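Local coordinates for pilin (Streptococcus pyogenes serotype M1, PDB 3GLD), which builds the shaft of the pilus as its major subunit, stacked head to tail through intermolecular isopeptide bonds, for adhesion to host cells, bacterial aggregation and biofilm formation, at residues V90-P95 with V124-N129; G173-D178 with L224-S229. The protein carries 2 engineered substitutions. One frame throughout, in Å; residues are numbered along the deposited sequence.

Contact 1 of 2, residues V90-P95 with V124-N129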
loop_
_atom_site.group_PDB
_atom_site.type_symbol
_atom_site.label_atom_id
_atom_site.label_comp_id
_atom_site.label_asym_id
_atom_site.label_seq_id
_atom_site.Cartn_x
_atom_site.Cartn_y
_atom_site.Cartn_z
ATOM N N VAL A 90 -5.350 -28.088 17.958
ATOM C CA VAL A 90 -6.399 -27.687 18.893
ATOM C C VAL A 90 -7.152 -28.925 19.405
ATOM O O VAL A 90 -7.598 -29.761 18.626
ATOM C CB VAL A 90 -7.381 -26.664 18.273
ATOM C CG1 VAL A 90 -8.549 -26.394 19.238
ATOM C CG2 VAL A 90 -6.662 -25.363 17.959
ATOM N N THR A 91 -7.264 -29.054 20.720
ATOM C CA THR A 91 -8.062 -30.141 21.290
ATOM C C THR A 91 -9.521 -29.693 21.448
ATOM O O THR A 91 -9.814 -28.794 22.243
ATOM C CB THR A 91 -7.503 -30.619 22.646
ATOM O OG1 THR A 91 -6.092 -30.807 22.536
ATOM C CG2 THR A 91 -8.157 -31.945 23.058
ATOM N N PHE A 92 -10.411 -30.307 20.662
ATOM C CA PHE A 92 -11.870 -30.178 20.837
ATOM C C PHE A 92 -12.403 -31.404 21.586
ATOM O O PHE A 92 -12.307 -32.525 21.097
ATOM C CB PHE A 92 -12.576 -30.046 19.481
ATOM C CG PHE A 92 -12.100 -28.877 18.660
ATOM C CD1 PHE A 92 -12.470 -27.572 18.999
ATOM C CD2 PHE A 92 -11.274 -29.076 17.558
ATOM C CE1 PHE A 92 -12.039 -26.477 18.250
ATOM C CE2 PHE A 92 -10.825 -27.989 16.786
ATOM C CZ PHE A 92 -11.216 -26.679 17.135
ATOM N N GLU A 93 -12.960 -31.185 22.770
ATOM C CA GLU A 93 -13.365 -32.288 23.635
ATOM C C GLU A 93 -14.623 -33.009 23.156
ATOM O O GLU A 93 -14.767 -34.198 23.393
ATOM C CB GLU A 93 -13.503 -31.836 25.093
ATOM C CG GLU A 93 -12.197 -31.270 25.710
ATOM C CD GLU A 93 -11.109 -32.335 25.968
ATOM O OE1 GLU A 93 -11.441 -33.520 26.193
ATOM O OE2 GLU A 93 -9.910 -31.976 25.966
ATOM N N LYS A 94 -15.532 -32.298 22.492
ATOM C CA LYS A 94 -16.753 -32.929 21.977
ATOM C C LYS A 94 -17.209 -32.350 20.646
ATOM O O LYS A 94 -16.774 -31.262 20.262
ATOM C CB LYS A 94 -17.884 -32.857 23.016
ATOM C CG LYS A 94 -18.231 -31.457 23.474
ATOM C CD LYS A 94 -18.999 -31.475 24.793
ATOM C CE LYS A 94 -18.143 -32.058 25.911
ATOM N NZ LYS A 94 -18.708 -31.712 27.238
ATOM N N PRO A 95 -18.088 -33.072 19.928
ATOM C CA PRO A 95 -18.569 -32.484 18.696
ATOM C C PRO A 95 -19.334 -31.203 18.975
ATOM O O PRO A 95 -19.947 -31.052 20.050
ATOM C CB PRO A 95 -19.529 -33.537 18.158
ATOM C CG PRO A 95 -19.008 -34.816 18.705
ATOM C CD PRO A 95 -18.509 -34.475 20.067
ATOM N N VAL A 124 -15.929 -23.357 13.456
ATOM C CA VAL A 124 -15.285 -24.640 13.204
ATOM C C VAL A 124 -16.294 -25.757 13.537
ATOM O O VAL A 124 -16.741 -25.872 14.675
ATOM C CB VAL A 124 -13.988 -24.833 14.002
ATOM C CG1 VAL A 124 -13.364 -26.207 13.654
ATOM C CG2 VAL A 124 -12.977 -23.708 13.700
ATOM N N HIS A 125 -16.676 -26.529 12.523
ATOM C CA HIS A 125 -17.565 -27.673 12.677
ATOM C C HIS A 125 -16.782 -28.930 13.052
ATOM O O HIS A 125 -16.043 -29.499 12.237
ATOM C CB HIS A 125 -18.413 -27.862 11.417
ATOM C CG HIS A 125 -19.473 -26.822 11.275
ATOM N ND1 HIS A 125 -19.187 -25.508 10.966
ATOM C CD2 HIS A 125 -20.812 -26.883 11.446
ATOM C CE1 HIS A 125 -20.307 -24.812 10.923
ATOM N NE2 HIS A 125 -21.311 -25.624 11.219
ATOM N N VAL A 126 -16.906 -29.301 14.322
ATOM C CA VAL A 126 -16.243 -30.472 14.863
ATOM C C VAL A 126 -17.258 -31.624 14.883
ATOM O O VAL A 126 -18.258 -31.570 15.590
ATOM C CB VAL A 126 -15.653 -30.168 16.257
ATOM C CG1 VAL A 126 -14.934 -31.390 16.844
ATOM C CG2 VAL A 126 -14.676 -28.972 16.169
ATOM N N LEU A 127 -17.031 -32.630 14.048
ATOM C CA LEU A 127 -17.939 -33.785 13.949
ATOM C C LEU A 127 -17.268 -35.008 14.518
ATOM O O LEU A 127 -16.033 -35.043 14.589
ATOM C CB LEU A 127 -18.321 -34.055 12.492
ATOM C CG LEU A 127 -19.398 -33.229 11.786
ATOM C CD1 LEU A 127 -19.341 -31.737 12.110
ATOM C CD2 LEU A 127 -19.252 -33.457 10.290
ATOM N N TRP A 128 -18.068 -35.994 14.955
ATOM C CA TRP A 128 -17.517 -37.294 15.332
ATOM C C TRP A 128 -17.036 -37.954 14.060
ATOM O O TRP A 128 -17.773 -38.004 13.072
ATOM C CB TRP A 128 -18.569 -38.196 16.008
ATOM C CG TRP A 128 -17.977 -39.484 16.480
ATOM C CD1 TRP A 128 -18.037 -40.697 15.851
ATOM C CD2 TRP A 128 -17.193 -39.677 17.660
ATOM N NE1 TRP A 128 -17.361 -41.647 16.591
ATOM C CE2 TRP A 128 -16.821 -41.042 17.698
ATOM C CE3 TRP A 128 -16.770 -38.829 18.695
ATOM C CZ2 TRP A 128 -16.063 -41.586 18.743
ATOM C CZ3 TRP A 128 -16.008 -39.369 19.738
ATOM C CH2 TRP A 128 -15.656 -40.740 19.742
ATOM N N ASN A 129 -15.796 -38.417 14.059
ATOM C CA ASN A 129 -15.249 -39.024 12.839
ATOM C C ASN A 129 -15.348 -40.522 12.993
ATOM O O ASN A 129 -14.753 -41.092 13.911
ATOM C CB ASN A 129 -13.802 -38.590 12.540
ATOM C CG ASN A 129 -13.297 -39.114 11.187
ATOM O OD1 ASN A 129 -12.832 -40.253 11.080
ATOM N ND2 ASN A 129 -13.410 -38.280 10.143
#
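Val126 sets one methyl, CG2, over a face of the Phe92 ring in a CH-pi contact, 3.7 Å from the ring centroid and 15° off the ring normal. The methyl sits nearer the CG end of the ring than its tip, with CG2 of Val126 3.6 Å from CG of Phe92. The other branch, CG1 of Val126, is anti to its own backbone N (chi1 -179°) and reaches back to CB of Phe92 at 3.8 Å. At the far end of the ring, CZ of Phe92 meets CG1 of Val124 at 4.1 Å, the two side chains crossing at about a right angle. Val90 puts its CG1 on the opposite face, so the ring lies between two valine methyls. Farther along, CA of Pro95 approaches O of Val126 to 3.3 Å, and CG of Pro95 rests 4.3 Å from CB of Trp128. Beyond this shell, Tyr98 on strand 96-104 meets the Phe92 ring with its plane tilted, while its hydroxyl hydrogen-bonds to O of Lys94; Tyr100 and Ala137 also touch Phe92. Such contacts imply cohesion by apolar packing, with the loop before strand 96-104 folded over the inward valines of strand 119-129.

Contact 2 of 2, residues G173-D178 with L224-S229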
loop_
_atom_site.group_PDB
_atom_site.type_symbol
_atom_site.label_atom_id
_atom_site.label_comp_id
_atom_site.label_asym_id
_atom_site.label_seq_id
_atom_site.Cartn_x
_atom_site.Cartn_y
_atom_site.Cartn_z
ATOM N N GLY A 173 13.441 39.127 -17.074
ATOM C CA GLY A 173 13.443 37.649 -17.006
ATOM C C GLY A 173 13.355 36.989 -18.371
ATOM O O GLY A 173 12.517 37.381 -19.207
ATOM N N ASP A 174 14.236 36.013 -18.598
ATOM C CA ASP A 174 14.278 35.252 -19.851
ATOM C C ASP A 174 13.327 34.060 -19.779
ATOM O O ASP A 174 13.633 33.068 -19.101
ATOM C CB ASP A 174 15.717 34.780 -20.140
ATOM C CG ASP A 174 15.878 34.086 -21.492
ATOM O OD1 ASP A 174 14.903 33.883 -22.254
ATOM O OD2 ASP A 174 17.025 33.723 -21.799
ATOM N N ARG A 175 12.194 34.169 -20.478
ATOM C CA ARG A 175 11.192 33.097 -20.563
ATOM C C ARG A 175 11.620 31.871 -21.402
ATOM O O ARG A 175 10.918 30.847 -21.415
ATOM C CB ARG A 175 9.838 33.645 -21.051
ATOM C CG ARG A 175 8.924 34.213 -19.941
ATOM C CD ARG A 175 9.497 35.459 -19.242
ATOM N NE ARG A 175 8.496 36.104 -18.380
ATOM C CZ ARG A 175 8.693 37.238 -17.715
ATOM N NH1 ARG A 175 9.852 37.884 -17.812
ATOM N NH2 ARG A 175 7.718 37.750 -16.971
ATOM N N SER A 176 12.772 31.952 -22.065
ATOM C CA SER A 176 13.283 30.820 -22.842
ATOM C C SER A 176 14.505 30.118 -22.205
ATOM O O SER A 176 14.987 29.094 -22.706
ATOM C CB SER A 176 13.539 31.232 -24.297
ATOM O OG SER A 176 14.593 32.189 -24.375
ATOM N N LYS A 177 14.960 30.639 -21.067
ATOM C CA LYS A 177 16.084 30.061 -20.366
ATOM C C LYS A 177 15.738 28.747 -19.629
ATOM O O LYS A 177 14.681 28.635 -18.987
ATOM C CB LYS A 177 16.666 31.086 -19.388
ATOM C CG LYS A 177 17.842 30.578 -18.547
ATOM C CD LYS A 177 18.201 31.611 -17.499
ATOM C CE LYS A 177 19.362 31.150 -16.656
ATOM N NZ LYS A 177 20.640 31.014 -17.449
ATOM N N ASP A 178 16.625 27.763 -19.770
ATOM C CA ASP A 178 16.556 26.538 -18.980
ATOM C C ASP A 178 17.229 26.672 -17.621
ATOM O O ASP A 178 18.412 26.978 -17.532
ATOM C CB ASP A 178 17.071 25.340 -19.767
ATOM C CG ASP A 178 15.951 24.635 -20.501
ATOM O OD1 ASP A 178 15.097 23.990 -19.845
ATOM O OD2 ASP A 178 15.883 24.763 -21.729
ATOM N N LEU A 224 13.903 23.144 -16.389
ATOM C CA LEU A 224 12.606 23.726 -16.714
ATOM C C LEU A 224 12.769 25.165 -17.215
ATOM O O LEU A 224 13.536 25.931 -16.650
ATOM C CB LEU A 224 11.687 23.753 -15.480
ATOM C CG LEU A 224 11.250 22.436 -14.804
ATOM C CD1 LEU A 224 10.567 22.674 -13.479
ATOM C CD2 LEU A 224 10.358 21.697 -15.729
ATOM N N LYS A 225 12.013 25.521 -18.245
ATOM C CA LYS A 225 11.812 26.923 -18.590
ATOM C C LYS A 225 10.562 27.454 -17.868
ATOM O O LYS A 225 9.804 26.679 -17.271
ATOM C CB LYS A 225 11.627 27.090 -20.108
ATOM C CG LYS A 225 12.743 26.497 -20.988
ATOM C CD LYS A 225 12.335 26.604 -22.487
ATOM C CE LYS A 225 13.430 26.159 -23.466
ATOM N NZ LYS A 225 13.722 24.698 -23.377
ATOM N N ASP A 226 10.349 28.776 -17.919
ATOM C CA ASP A 226 9.090 29.363 -17.471
ATOM C C ASP A 226 7.887 28.571 -17.983
ATOM O O ASP A 226 7.830 28.228 -19.171
ATOM C CB ASP A 226 8.975 30.806 -17.997
ATOM C CG ASP A 226 7.652 31.447 -17.636
ATOM O OD1 ASP A 226 7.432 31.699 -16.437
ATOM O OD2 ASP A 226 6.832 31.698 -18.551
ATOM N N GLY A 227 6.902 28.326 -17.109
ATOM C CA GLY A 227 5.689 27.650 -17.532
ATOM C C GLY A 227 5.824 26.138 -17.766
ATOM O O GLY A 227 4.885 25.491 -18.216
ATOM N N GLU A 228 6.970 25.562 -17.451
ATOM C CA GLU A 228 7.124 24.106 -17.601
ATOM C C GLU A 228 7.063 23.435 -16.233
ATOM O O GLU A 228 7.217 24.105 -15.199
ATOM C CB GLU A 228 8.450 23.780 -18.317
ATOM C CG GLU A 228 8.490 24.322 -19.739
ATOM C CD GLU A 228 9.752 23.940 -20.520
ATOM O OE1 GLU A 228 10.789 23.579 -19.914
ATOM O OE2 GLU A 228 9.678 23.990 -21.757
ATOM N N SER A 229 6.849 22.113 -16.215
ATOM C CA SER A 229 6.869 21.419 -14.949
ATOM C C SER A 229 7.290 19.953 -15.118
ATOM O O SER A 229 7.192 19.383 -16.214
ATOM C CB SER A 229 5.476 21.496 -14.284
ATOM O OG SER A 229 4.496 20.798 -15.073
HETATM O O HOH W 1 12.515 30.295 -18.768
HETATM O O HOH W 2 8.900 29.283 -21.585
#
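Arg175 and Asp226 bring their CA atoms to 5.3 Å where two beta turns meet, a type I turn from Asp174 to Lys177 and a type II turn from Lys225 to Glu228. The loop before strand 179-185 packs here on the turn joining strands 220-224 and 229-236, close to an isopeptide cross-link: Gly227 is backbone-bonded to Lys166, which is joined to Asn290, and the side chain of Leu224 lies about 7 Å from that of Glu245, which promotes that bond. Water joins the turns: one molecule donates to O of Asp174 and O of Lys177 while accepting from N of Asp226, and a second donates to O of Arg175 and O of Asp226. Lys225 runs past O of Lys177 and O of Ser176, then bends at its last torsion (chi4 67°), turning NZ onto OD2 of Asp178 in a 2.7 Å salt bridge on the syn side. The other oxygen of Asp178 accepts from Thr223 OG1 and stands 4.3 Å from OE1 of Glu228, a repulsion Lys225 probably eases. CG of Arg175 lies 3.6 Å from OD2 of Asp226, but NH1 bonds to O of Gly173 and O of Gly170, while Asp226 OD1 accepts from Val168 N. OD1 of Asp174 takes N of Ser176, closing an Asx turn. N of Lys225 meets OE1 of Glu228 at 2.8 Å, almost straight at 176°.

In the fold
From the N terminus, the chain first closes contact 1: the loop after strand 80-86 leads into strand 96-104, and strand 119-129 returns antiparallel beside it to meet the loop after an intervening 28 residues. Strand 151-169 then carries the chain into its C-terminal half, where contact 2 closes over 45 residues, pairing the loop before strand 179-185 with the turn between strands 220-224 and 229-236. The two closures follow in series, neither nested nor crossed. Their centres lie about 75 Å apart, on opposite sides of the chain's centre, so each ties together its own part of an elongated, all-beta subunit, contact 1 joining a loop to strand 119-129 of the seven-stranded mixed sheet.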